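Long-range contacts in cysteine desulfurase (PDB 6A6E), which catalyses the pyridoxal-phosphate-dependent removal of sulfur from L-cysteine, probably as the sulfur-supplying SufS component of a Suf system: residues 31-36 / 406-411; 157-162 / 331-336; 313-318 / 399-404; 317-322 / 341-346. All blocks are in the same frame, centred on the assembly; numbering follows the deposited sequence.

Contact 1: 31-36 / 406-411; sequences GKRLVY and TKEDID
R33 and D409 meet at about a right angle, the arginine chain running extended from CG to NE to bring its guanidinium end-on to the acid. NH1 and NH2 of R33 both hydrogen-bond to OD1 of D409 at 2.8 Å, bent to about 140°, as part of a salt bridge. OD1 sits close to the guanidinium plane, although the two flat groups are turned 32° against each other. E408 crosses the arginine obliquely. Its CG is anti to the backbone N (chi1 -179°), and the extended chain carries OE2 to a salt bridge whose hydrogen bond is weak, 3.1 Å from R33 NH2. A water joins the same pair, accepting from R33 NE and donating to E408 OE2. V35 CG2 lies over one guanidinium face, offset toward the rim, while V35 CG1 packs 3.7 Å from D409 CB. The second carboxylate oxygen, D409 OD2, accepts from T406 N at 3.0 Å and also from N405 ND2, which steadies the group. In return D409 N donates to T406 OG1 across 2.9 Å. These reciprocal bonds form a capping box at the start of helix 407-423, and the salt-bridge network built on it ties that helix to strand 32-36.

Contact 2: 157-162 / 331-336; sequences DEKGVI and FVEVYG
Two hydrogen bonds, both with K159 on one side, carry this contact. The backbone one runs from G336 N to K159 O, 2.9 Å long, with the donor lying in the carbonyl plane. The side-chain one comes from the same residue: the lysine chain bends at chi2 (-74°) and then stretches out alongside the strand, until NZ stands 2.9 Å from V334 O, tilted 21° from that carbonyl's plane. K159 thus donates and accepts two residues apart on the other segment. What presents it is a type I turn from D157 to G160, with an Asx turn made by D157 OD1 and K159 N: OD1 accepts from K159 N at 3.0 Å and from V161 N at 2.9 Å, the two donors lying on opposite faces of the carboxylate. The contact joins the loop after strand 150-154 to the end of strand 332-334, and so the periphery of the seven-stranded and six-stranded sheets. K159 NZ is 4.8 Å from E333 OE2, so any attraction is probably long-range, and E333 is hydrogen-bonded by S388, K389 N and Y335 OH. Apolar packing is slight, with V161 CG2 resting 3.8 Å from G336 C.

Contact 3: 313-318 / 399-404; sequences KHVEEL and ASVYLY
V401 turns its CG2 to the helix. Set between the backbone N and the carbonyl carbon, this methyl lies over the groove between V315 and L318, three residues apart, at 4.0 Å from L318 CB and 4.5 Å from V315 CG1. The helix answers with bumps of its own. L318 CD1 pushes in beside the bend of the other segment, 3.5 Å from Y402 O and close to V401 CB. One step back along the helix surface, V315 CG2 settles over the Y402 backbone, 4.2 Å from its CA, and also touches CD1 of the Y402 ring. Helix 308-327 here packs against the residues that follow strand 396-400, where the chain leaves the sheet for the loop into helix 407-423, whose I410 touches both L318 and V401. In this class-V aminotransferase family, of PLP fold type I, the six-stranded sheet probably belongs to the smaller C-terminal domain. At the far end H314 turns its ring edge toward the loop. L403 O lies near the ring plane, 3.0 Å from H314 NE2, and NE2 is hydrogen-bonded with N405 O. On the other side of the same ring, ND1 donates to E317 OE2 at 3.2 Å, while L318 CG lies over the rim of one face. The Y402 hydroxyl leaves the contact altogether and bonds to P216 O.

Contact 4: 317-322 / 341-346; sequences ELSNYL and SHKSLV
K343 reaches the helix first, beside N320. The lysine is bent at chi2 and chi4, and its NZ ends 3.9 Å from N320 OD1, too far for a bond. The ammonium is hydrogen-bonded instead to S340 O, while CD passes 4.2 Å from S319 OG. Next comes S344, where the backbone takes a positive phi of 81° and its N-H faces the helix. That N-H donates to S319 OG over 2.9 Å and nearly straight, at 163°. The S319 oxygen stands anti to its own carbonyl carbon, beside the backbone N, and bonds as well to V315 O one turn back in helix 308-327. S344 OG makes a weak bond with Q185 of the pyridoxal-phosphate pocket. At L345 strand 345-350 begins, and L345 O accepts from H342 NE2 at 2.6 Å, closing the loop back on itself. V346 then faces the helix again: its CG2 lies 3.6 Å from L322 CD2 and equally close to CG of L322, the two side chains sliding past each other in opposite directions. Chemically, one buried hydroxyl satisfies a loop N-H and a helix carbonyl at once, so this polar link can sit beside aliphatic packing.

All four contacts reach the six-stranded mixed sheet. Contacts 3 and 4 are near neighbours, their centres about 7 Å apart: both use helix 308-327, share E317 and L318, and meet strand 345-350 with its approach and the loop just after the neighbouring strand 396-400. Contact 1 lies about 13 Å from contact 3, centre to centre, and is joined to it by I410 and L318; its segments enclose the others in sequence. Contact 2 is the outlier, about 25 Å from contact 1 between centres, but it touches contact 4 through Y335 and H342. Contacts 1, 3 and 4 thus pack helices 308-327 and 407-423 on the sheet, while contact 2 joins its edge strand's end to the loop after strand 150-154.

Contact 1: 31-36 / 406-411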
loop_
_atom_site.group_PDB
_atom_site.type_symbol
_atom_site.label_atom_id
_atom_site.label_comp_id
_atom_site.label_asym_id
_atom_site.label_seq_id
_atom_site.Cartn_x
_atom_site.Cartn_y
_atom_site.Cartn_z
ATOM N N GLY A 31 28.224 -2.182 -21.859
ATOM C CA GLY A 31 29.594 -2.343 -21.428
ATOM C C GLY A 31 30.144 -1.345 -20.434
ATOM O O GLY A 31 31.317 -1.427 -20.123
ATOM N N LYS A 32 29.330 -0.423 -19.913
ATOM C CA LYS A 32 29.753 0.449 -18.800
ATOM C C LYS A 32 28.943 0.158 -17.505
ATOM O O LYS A 32 27.720 -0.110 -17.554
ATOM C CB LYS A 32 29.595 1.898 -19.180
ATOM C CG LYS A 32 30.370 2.246 -20.428
ATOM C CD LYS A 32 30.416 3.715 -20.624
ATOM C CE LYS A 32 31.292 4.070 -21.822
ATOM N NZ LYS A 32 31.681 5.495 -21.641
ATOM N N ARG A 33 29.621 0.204 -16.367
ATOM C CA ARG A 33 28.959 -0.070 -15.119
ATOM C C ARG A 33 27.859 0.975 -14.880
ATOM O O ARG A 33 27.933 2.148 -15.320
ATOM C CB ARG A 33 29.935 -0.106 -13.937
ATOM C CG ARG A 33 30.441 1.265 -13.531
ATOM C CD ARG A 33 31.486 1.236 -12.415
ATOM N NE ARG A 33 31.910 2.601 -12.088
ATOM C CZ ARG A 33 31.295 3.415 -11.245
ATOM N NH1 ARG A 33 30.218 2.993 -10.561
ATOM N NH2 ARG A 33 31.752 4.659 -11.068
ATOM N N LEU A 34 26.843 0.501 -14.173
ATOM C CA LEU A 34 25.698 1.321 -13.788
ATOM C C LEU A 34 26.173 2.391 -12.859
ATOM O O LEU A 34 26.769 2.137 -11.823
ATOM C CB LEU A 34 24.591 0.456 -13.127
ATOM C CG LEU A 34 23.474 1.288 -12.449
ATOM C CD1 LEU A 34 22.702 2.105 -13.507
ATOM C CD2 LEU A 34 22.553 0.383 -11.648
ATOM N N VAL A 35 25.923 3.624 -13.239
ATOM C CA VAL A 35 26.151 4.747 -12.376
ATOM C C VAL A 35 24.752 5.315 -12.003
ATOM O O VAL A 35 24.178 6.113 -12.743
ATOM C CB VAL A 35 27.053 5.809 -13.055
ATOM C CG1 VAL A 35 27.113 7.051 -12.203
ATOM C CG2 VAL A 35 28.481 5.249 -13.210
ATOM N N TYR A 36 24.250 4.965 -10.821
ATOM C CA TYR A 36 22.826 5.239 -10.482
ATOM C C TYR A 36 22.697 6.558 -9.775
ATOM O O TYR A 36 23.045 6.676 -8.596
ATOM C CB TYR A 36 22.210 4.110 -9.660
ATOM C CG TYR A 36 20.721 4.264 -9.459
ATOM C CD1 TYR A 36 19.827 3.866 -10.429
ATOM C CD2 TYR A 36 20.212 4.874 -8.336
ATOM C CE1 TYR A 36 18.459 4.055 -10.285
ATOM C CE2 TYR A 36 18.825 4.983 -8.138
ATOM C CZ TYR A 36 17.966 4.603 -9.116
ATOM O OH TYR A 36 16.611 4.720 -8.949
ATOM N N THR A 406 29.636 7.270 -5.308
ATOM C CA THR A 406 31.049 7.647 -5.103
ATOM C C THR A 406 31.388 8.925 -5.840
ATOM O O THR A 406 30.620 9.420 -6.682
ATOM C CB THR A 406 32.009 6.549 -5.619
ATOM O OG1 THR A 406 31.927 6.471 -7.049
ATOM C CG2 THR A 406 31.693 5.196 -4.968
ATOM N N LYS A 407 32.537 9.490 -5.519
ATOM C CA LYS A 407 33.011 10.618 -6.289
ATOM C C LYS A 407 33.329 10.228 -7.688
ATOM O O LYS A 407 33.105 10.996 -8.604
ATOM C CB LYS A 407 34.224 11.236 -5.634
ATOM C CG LYS A 407 33.802 12.089 -4.465
ATOM C CD LYS A 407 35.015 12.624 -3.741
ATOM C CE LYS A 407 34.635 13.748 -2.804
ATOM N NZ LYS A 407 35.415 13.538 -1.567
ATOM N N GLU A 408 33.798 9.008 -7.883
ATOM C CA GLU A 408 33.979 8.523 -9.244
ATOM C C GLU A 408 32.690 8.503 -10.094
ATOM O O GLU A 408 32.712 8.866 -11.292
ATOM C CB GLU A 408 34.653 7.165 -9.245
ATOM C CG GLU A 408 34.855 6.702 -10.676
ATOM C CD GLU A 408 35.510 5.348 -10.789
ATOM O OE1 GLU A 408 36.758 5.298 -10.671
ATOM O OE2 GLU A 408 34.787 4.355 -11.047
ATOM N N ASP A 409 31.560 8.081 -9.483
ATOM C CA ASP A 409 30.245 8.159 -10.147
ATOM C C ASP A 409 29.995 9.556 -10.656
ATOM O O ASP A 409 29.571 9.773 -11.793
ATOM C CB ASP A 409 29.100 7.796 -9.185
ATOM C CG ASP A 409 29.065 6.343 -8.807
ATOM O OD1 ASP A 409 29.536 5.481 -9.589
ATOM O OD2 ASP A 409 28.445 6.017 -7.729
ATOM N N ILE A 410 30.221 10.513 -9.801
ATOM C CA ILE A 410 30.035 11.891 -10.168
ATOM C C ILE A 410 30.979 12.308 -11.352
ATOM O O ILE A 410 30.526 12.992 -12.320
ATOM C CB ILE A 410 30.199 12.758 -8.935
ATOM C CG1 ILE A 410 29.027 12.486 -7.984
ATOM C CG2 ILE A 410 30.224 14.234 -9.278
ATOM C CD1 ILE A 410 29.131 13.134 -6.627
ATOM N N ASP A 411 32.238 11.852 -11.302
ATOM C CA ASP A 411 33.210 12.128 -12.396
ATOM C C ASP A 411 32.751 11.519 -13.723
ATOM O O ASP A 411 32.931 12.122 -14.785
ATOM C CB ASP A 411 34.610 11.561 -12.057
ATOM C CG ASP A 411 35.289 12.308 -10.915
ATOM O OD1 ASP A 411 34.881 13.400 -10.593
ATOM O OD2 ASP A 411 36.263 11.815 -10.334
HETATM O O HOH W 1 33.906 4.369 -13.582
#

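Contact 2: 157-162 / 331-336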
loop_
_atom_site.group_PDB
_atom_site.type_symbol
_atom_site.label_atom_id
_atom_site.label_comp_id
_atom_site.label_asym_id
_atom_site.label_seq_id
_atom_site.Cartn_x
_atom_site.Cartn_y
_atom_site.Cartn_z
ATOM N N ASP A 157 12.103 32.342 -5.114
ATOM C CA ASP A 157 12.745 33.308 -5.965
ATOM C C ASP A 157 12.978 32.641 -7.336
ATOM O O ASP A 157 12.529 31.485 -7.593
ATOM C CB ASP A 157 14.019 33.934 -5.311
ATOM C CG ASP A 157 15.226 33.004 -5.292
ATOM O OD1 ASP A 157 15.185 31.898 -5.898
ATOM O OD2 ASP A 157 16.271 33.385 -4.683
ATOM N N GLU A 158 13.723 33.333 -8.188
ATOM C CA GLU A 158 13.736 33.001 -9.590
ATOM C C GLU A 158 14.701 31.856 -9.841
ATOM O O GLU A 158 14.723 31.326 -10.928
ATOM C CB GLU A 158 14.010 34.244 -10.458
ATOM C CG GLU A 158 15.426 34.776 -10.423
ATOM C CD GLU A 158 15.631 35.989 -11.366
ATOM O OE1 GLU A 158 14.641 36.626 -11.847
ATOM O OE2 GLU A 158 16.811 36.288 -11.633
ATOM N N LYS A 159 15.457 31.459 -8.808
ATOM C CA LYS A 159 16.253 30.234 -8.813
ATOM C C LYS A 159 15.517 29.060 -8.050
ATOM O O LYS A 159 16.066 27.990 -7.855
ATOM C CB LYS A 159 17.647 30.518 -8.255
ATOM C CG LYS A 159 18.631 31.138 -9.248
ATOM C CD LYS A 159 19.133 30.121 -10.265
ATOM C CE LYS A 159 20.233 30.663 -11.171
ATOM N NZ LYS A 159 20.586 29.636 -12.220
ATOM N N GLY A 160 14.304 29.317 -7.592
ATOM C CA GLY A 160 13.522 28.343 -6.852
ATOM C C GLY A 160 13.785 28.278 -5.350
ATOM O O GLY A 160 13.356 27.364 -4.710
ATOM N N VAL A 161 14.465 29.274 -4.796
ATOM C CA VAL A 161 14.885 29.263 -3.381
ATOM C C VAL A 161 13.783 29.846 -2.549
ATOM O O VAL A 161 13.142 30.843 -2.941
ATOM C CB VAL A 161 16.226 30.055 -3.153
ATOM C CG1 VAL A 161 16.660 30.037 -1.693
ATOM C CG2 VAL A 161 17.305 29.420 -3.941
ATOM N N ILE A 162 13.494 29.184 -1.421
ATOM C CA ILE A 162 12.597 29.741 -0.401
ATOM C C ILE A 162 13.512 30.402 0.666
ATOM O O ILE A 162 14.179 29.711 1.415
ATOM C CB ILE A 162 11.746 28.655 0.283
ATOM C CG1 ILE A 162 10.889 27.922 -0.728
ATOM C CG2 ILE A 162 10.923 29.254 1.440
ATOM C CD1 ILE A 162 9.678 28.665 -1.165
ATOM N N PHE A 331 28.816 25.538 -19.689
ATOM C CA PHE A 331 27.677 25.216 -20.565
ATOM C C PHE A 331 26.424 24.597 -19.851
ATOM O O PHE A 331 25.522 24.115 -20.518
ATOM C CB PHE A 331 28.126 24.240 -21.619
ATOM C CG PHE A 331 28.633 22.955 -21.063
ATOM C CD1 PHE A 331 29.946 22.834 -20.653
ATOM C CD2 PHE A 331 27.788 21.885 -20.918
ATOM C CE1 PHE A 331 30.410 21.644 -20.144
ATOM C CE2 PHE A 331 28.236 20.706 -20.405
ATOM C CZ PHE A 331 29.549 20.570 -20.030
ATOM N N VAL A 332 26.332 24.703 -18.517
ATOM C CA VAL A 332 25.090 24.261 -17.757
ATOM C C VAL A 332 24.471 25.390 -16.968
ATOM O O VAL A 332 25.175 26.245 -16.523
ATOM C CB VAL A 332 25.452 23.155 -16.757
ATOM C CG1 VAL A 332 24.228 22.728 -15.957
ATOM C CG2 VAL A 332 26.117 21.996 -17.488
ATOM N N GLU A 333 23.148 25.420 -16.858
ATOM C CA GLU A 333 22.407 26.298 -15.929
ATOM C C GLU A 333 21.898 25.404 -14.721
ATOM O O GLU A 333 21.235 24.398 -14.953
ATOM C CB GLU A 333 21.236 26.929 -16.645
ATOM C CG GLU A 333 20.431 27.895 -15.808
ATOM C CD GLU A 333 19.381 28.636 -16.623
ATOM O OE1 GLU A 333 18.278 28.073 -16.921
ATOM O OE2 GLU A 333 19.639 29.851 -16.935
ATOM N N VAL A 334 22.256 25.772 -13.478
ATOM C CA VAL A 334 21.945 25.030 -12.244
ATOM C C VAL A 334 20.809 25.720 -11.463
ATOM O O VAL A 334 20.795 26.912 -11.357
ATOM C CB VAL A 334 23.196 24.855 -11.378
ATOM C CG1 VAL A 334 22.846 24.285 -10.003
ATOM C CG2 VAL A 334 24.135 23.908 -12.078
ATOM N N TYR A 335 19.839 24.968 -10.952
ATOM C CA TYR A 335 18.747 25.569 -10.165
ATOM C C TYR A 335 18.916 25.299 -8.692
ATOM O O TYR A 335 19.591 24.355 -8.286
ATOM C CB TYR A 335 17.352 25.157 -10.709
ATOM C CG TYR A 335 17.326 25.274 -12.229
ATOM C CD1 TYR A 335 17.167 26.491 -12.851
ATOM C CD2 TYR A 335 17.593 24.175 -13.018
ATOM C CE1 TYR A 335 17.234 26.630 -14.234
ATOM C CE2 TYR A 335 17.633 24.272 -14.400
ATOM C CZ TYR A 335 17.509 25.509 -15.007
ATOM O OH TYR A 335 17.569 25.563 -16.375
ATOM N N GLY A 336 18.306 26.136 -7.877
ATOM C CA GLY A 336 18.363 25.972 -6.432
ATOM C C GLY A 336 19.426 26.870 -5.784
ATOM O O GLY A 336 20.100 27.603 -6.465
#

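Contact 3: 313-318 / 399-404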
loop_
_atom_site.group_PDB
_atom_site.type_symbol
_atom_site.label_atom_id
_atom_site.label_comp_id
_atom_site.label_asym_id
_atom_site.label_seq_id
_atom_site.Cartn_x
_atom_site.Cartn_y
_atom_site.Cartn_z
ATOM N N LYS A 313 26.765 12.282 6.702
ATOM C CA LYS A 313 28.029 12.920 6.302
ATOM C C LYS A 313 28.489 12.513 4.921
ATOM O O LYS A 313 28.947 13.360 4.188
ATOM C CB LYS A 313 29.174 12.621 7.310
ATOM C CG LYS A 313 29.152 13.473 8.572
ATOM C CD LYS A 313 29.856 14.816 8.303
ATOM C CE LYS A 313 29.811 15.813 9.468
ATOM N NZ LYS A 313 28.496 16.525 9.573
ATOM N N HIS A 314 28.408 11.224 4.583
ATOM C CA HIS A 314 28.807 10.754 3.274
ATOM C C HIS A 314 27.979 11.427 2.183
ATOM O O HIS A 314 28.535 12.008 1.241
ATOM C CB HIS A 314 28.717 9.254 3.178
ATOM C CG HIS A 314 28.978 8.712 1.810
ATOM N ND1 HIS A 314 30.177 8.879 1.155
ATOM C CD2 HIS A 314 28.211 7.953 0.988
ATOM C CE1 HIS A 314 30.138 8.262 -0.011
ATOM N NE2 HIS A 314 28.958 7.689 -0.142
ATOM N N VAL A 315 26.660 11.403 2.339
ATOM C CA VAL A 315 25.796 12.080 1.388
ATOM C C VAL A 315 26.093 13.585 1.300
ATOM O O VAL A 315 26.086 14.154 0.229
ATOM C CB VAL A 315 24.285 11.844 1.700
ATOM C CG1 VAL A 315 23.460 12.583 0.690
ATOM C CG2 VAL A 315 23.933 10.383 1.539
ATOM N N GLU A 316 26.379 14.204 2.439
ATOM C CA GLU A 316 26.783 15.592 2.483
ATOM C C GLU A 316 28.049 15.839 1.652
ATOM O O GLU A 316 28.087 16.751 0.853
ATOM C CB GLU A 316 26.985 16.008 3.940
ATOM C CG GLU A 316 27.310 17.457 4.182
ATOM C CD GLU A 316 26.999 17.843 5.623
ATOM O OE1 GLU A 316 27.671 17.304 6.538
ATOM O OE2 GLU A 316 26.075 18.659 5.848
ATOM N N GLU A 317 29.047 15.001 1.783
ATOM C CA GLU A 317 30.293 15.234 1.041
ATOM C C GLU A 317 30.081 14.942 -0.451
ATOM O O GLU A 317 30.615 15.638 -1.316
ATOM C CB GLU A 317 31.488 14.455 1.647
ATOM C CG GLU A 317 31.706 13.054 1.097
ATOM C CD GLU A 317 32.666 12.188 1.943
ATOM O OE1 GLU A 317 33.509 12.825 2.660
ATOM O OE2 GLU A 317 32.552 10.894 1.869
ATOM N N LEU A 318 29.266 13.939 -0.779
ATOM C CA LEU A 318 28.952 13.708 -2.172
ATOM C C LEU A 318 28.227 14.888 -2.766
ATOM O O LEU A 318 28.509 15.251 -3.879
ATOM C CB LEU A 318 28.067 12.485 -2.358
ATOM C CG LEU A 318 28.708 11.153 -2.154
ATOM C CD1 LEU A 318 27.610 10.098 -2.228
ATOM C CD2 LEU A 318 29.761 10.941 -3.232
ATOM N N ALA A 399 20.294 14.928 -11.353
ATOM C CA ALA A 399 21.201 13.938 -10.804
ATOM C C ALA A 399 21.129 14.005 -9.264
ATOM O O ALA A 399 21.233 15.058 -8.673
ATOM C CB ALA A 399 22.635 14.134 -11.282
ATOM N N SER A 400 20.959 12.843 -8.652
ATOM C CA SER A 400 20.751 12.754 -7.211
ATOM C C SER A 400 21.596 11.627 -6.627
ATOM O O SER A 400 21.678 10.539 -7.220
ATOM C CB SER A 400 19.250 12.591 -6.952
ATOM O OG SER A 400 18.694 11.460 -7.640
ATOM N N VAL A 401 22.211 11.882 -5.461
ATOM C CA VAL A 401 23.168 10.967 -4.859
ATOM C C VAL A 401 22.612 10.335 -3.582
ATOM O O VAL A 401 21.751 10.919 -2.909
ATOM C CB VAL A 401 24.531 11.649 -4.511
ATOM C CG1 VAL A 401 25.252 12.058 -5.760
ATOM C CG2 VAL A 401 24.348 12.916 -3.665
ATOM N N TYR A 402 23.149 9.150 -3.262
ATOM C CA TYR A 402 22.802 8.483 -2.017
ATOM C C TYR A 402 23.960 7.562 -1.588
ATOM O O TYR A 402 25.085 7.661 -2.109
ATOM C CB TYR A 402 21.459 7.707 -2.180
ATOM C CG TYR A 402 20.767 7.364 -0.846
ATOM C CD1 TYR A 402 20.531 8.336 0.102
ATOM C CD2 TYR A 402 20.318 6.098 -0.571
ATOM C CE1 TYR A 402 19.896 8.070 1.293
ATOM C CE2 TYR A 402 19.672 5.812 0.634
ATOM C CZ TYR A 402 19.476 6.802 1.568
ATOM O OH TYR A 402 18.841 6.517 2.752
ATOM N N LEU A 403 23.683 6.671 -0.639
ATOM C CA LEU A 403 24.676 5.979 0.149
ATOM C C LEU A 403 25.797 5.309 -0.637
ATOM O O LEU A 403 26.991 5.471 -0.300
ATOM C CB LEU A 403 23.972 4.883 0.981
ATOM C CG LEU A 403 24.865 3.979 1.809
ATOM C CD1 LEU A 403 25.631 4.859 2.776
ATOM C CD2 LEU A 403 24.100 2.934 2.575
ATOM N N TYR A 404 25.397 4.524 -1.641
ATOM C CA TYR A 404 26.241 3.673 -2.428
ATOM C C TYR A 404 26.869 4.464 -3.638
ATOM O O TYR A 404 27.457 3.858 -4.531
ATOM C CB TYR A 404 25.438 2.422 -2.939
ATOM C CG TYR A 404 24.004 2.795 -3.368
ATOM C CD1 TYR A 404 23.769 3.655 -4.462
ATOM C CD2 TYR A 404 22.908 2.379 -2.615
ATOM C CE1 TYR A 404 22.485 4.064 -4.812
ATOM C CE2 TYR A 404 21.593 2.799 -2.926
ATOM C CZ TYR A 404 21.388 3.631 -4.020
ATOM O OH TYR A 404 20.145 4.055 -4.305
#

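Contact 4: 317-322 / 341-346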
loop_
_atom_site.group_PDB
_atom_site.type_symbol
_atom_site.label_atom_id
_atom_site.label_comp_id
_atom_site.label_asym_id
_atom_site.label_seq_id
_atom_site.Cartn_x
_atom_site.Cartn_y
_atom_site.Cartn_z
ATOM N N GLU A 317 29.047 15.001 1.783
ATOM C CA GLU A 317 30.293 15.234 1.041
ATOM C C GLU A 317 30.081 14.942 -0.451
ATOM O O GLU A 317 30.615 15.638 -1.316
ATOM C CB GLU A 317 31.488 14.455 1.647
ATOM C CG GLU A 317 31.706 13.054 1.097
ATOM C CD GLU A 317 32.666 12.188 1.943
ATOM O OE1 GLU A 317 33.509 12.825 2.660
ATOM O OE2 GLU A 317 32.552 10.894 1.869
ATOM N N LEU A 318 29.266 13.939 -0.779
ATOM C CA LEU A 318 28.952 13.708 -2.172
ATOM C C LEU A 318 28.227 14.888 -2.766
ATOM O O LEU A 318 28.509 15.251 -3.879
ATOM C CB LEU A 318 28.067 12.485 -2.358
ATOM C CG LEU A 318 28.708 11.153 -2.154
ATOM C CD1 LEU A 318 27.610 10.098 -2.228
ATOM C CD2 LEU A 318 29.761 10.941 -3.232
ATOM N N SER A 319 27.284 15.446 -2.016
ATOM C CA SER A 319 26.497 16.583 -2.468
ATOM C C SER A 319 27.337 17.806 -2.756
ATOM O O SER A 319 27.090 18.505 -3.762
ATOM C CB SER A 319 25.430 17.010 -1.450
ATOM O OG SER A 319 24.558 15.954 -1.133
ATOM N N ASN A 320 28.255 18.123 -1.840
ATOM C CA ASN A 320 29.162 19.252 -2.023
ATOM C C ASN A 320 30.017 19.060 -3.252
ATOM O O ASN A 320 30.111 19.947 -4.044
ATOM C CB ASN A 320 30.035 19.463 -0.814
ATOM C CG ASN A 320 29.221 19.830 0.408
ATOM O OD1 ASN A 320 28.108 20.311 0.302
ATOM N ND2 ASN A 320 29.765 19.596 1.564
ATOM N N TYR A 321 30.620 17.899 -3.414
ATOM C CA TYR A 321 31.367 17.566 -4.634
ATOM C C TYR A 321 30.526 17.632 -5.947
ATOM O O TYR A 321 30.963 18.152 -6.963
ATOM C CB TYR A 321 31.972 16.205 -4.476
ATOM C CG TYR A 321 32.981 15.844 -5.553
ATOM C CD1 TYR A 321 34.323 16.345 -5.532
ATOM C CD2 TYR A 321 32.643 14.943 -6.540
ATOM C CE1 TYR A 321 35.220 15.972 -6.519
ATOM C CE2 TYR A 321 33.514 14.579 -7.543
ATOM C CZ TYR A 321 34.812 15.074 -7.525
ATOM O OH TYR A 321 35.635 14.610 -8.529
ATOM N N LEU A 322 29.313 17.101 -5.928
ATOM C CA LEU A 322 28.447 17.176 -7.118
ATOM C C LEU A 322 28.181 18.638 -7.435
ATOM O O LEU A 322 28.348 19.073 -8.586
ATOM C CB LEU A 322 27.110 16.436 -6.886
ATOM C CG LEU A 322 26.020 16.624 -7.940
ATOM C CD1 LEU A 322 26.503 16.080 -9.300
ATOM C CD2 LEU A 322 24.742 15.900 -7.481
ATOM N N SER A 341 22.495 24.744 2.434
ATOM C CA SER A 341 21.142 24.172 2.396
ATOM C C SER A 341 20.916 23.204 1.195
ATOM O O SER A 341 19.986 22.373 1.242
ATOM C CB SER A 341 20.036 25.248 2.428
ATOM O OG SER A 341 19.817 25.836 1.129
ATOM N N HIS A 342 21.758 23.268 0.166
ATOM C CA HIS A 342 21.536 22.479 -1.053
ATOM C C HIS A 342 22.120 21.109 -0.843
ATOM O O HIS A 342 23.316 20.983 -0.654
ATOM C CB HIS A 342 22.206 23.163 -2.267
ATOM C CG HIS A 342 21.764 22.624 -3.597
ATOM N ND1 HIS A 342 21.352 23.449 -4.621
ATOM C CD2 HIS A 342 21.683 21.353 -4.074
ATOM C CE1 HIS A 342 21.012 22.707 -5.668
ATOM N NE2 HIS A 342 21.204 21.434 -5.361
ATOM N N LYS A 343 21.299 20.066 -0.816
ATOM C CA LYS A 343 21.821 18.713 -0.616
ATOM C C LYS A 343 21.180 17.724 -1.541
ATOM O O LYS A 343 20.187 18.032 -2.126
ATOM C CB LYS A 343 21.544 18.280 0.839
ATOM C CG LYS A 343 22.315 19.118 1.878
ATOM C CD LYS A 343 23.680 18.498 2.086
ATOM C CE LYS A 343 24.666 19.302 2.947
ATOM N NZ LYS A 343 24.886 20.719 2.540
ATOM N N SER A 344 21.820 16.567 -1.716
ATOM C CA SER A 344 21.251 15.336 -2.318
ATOM C C SER A 344 21.223 15.326 -3.825
ATOM O O SER A 344 21.405 14.256 -4.425
ATOM C CB SER A 344 19.772 15.096 -1.939
ATOM O OG SER A 344 19.698 14.797 -0.630
ATOM N N LEU A 345 20.889 16.464 -4.422
ATOM C CA LEU A 345 20.580 16.507 -5.837
ATOM C C LEU A 345 20.782 17.867 -6.486
ATOM O O LEU A 345 20.670 18.900 -5.828
ATOM C CB LEU A 345 19.108 16.093 -6.023
ATOM C CG LEU A 345 18.043 16.985 -5.354
ATOM C CD1 LEU A 345 17.596 18.077 -6.293
ATOM C CD2 LEU A 345 16.826 16.198 -4.805
ATOM N N VAL A 346 21.003 17.821 -7.808
ATOM C CA VAL A 346 21.203 18.980 -8.629
ATOM C C VAL A 346 20.347 18.884 -9.853
ATOM O O VAL A 346 20.488 17.957 -10.632
ATOM C CB VAL A 346 22.697 19.075 -9.050
ATOM C CG1 VAL A 346 22.969 20.308 -9.953
ATOM C CG2 VAL A 346 23.495 19.226 -7.800
#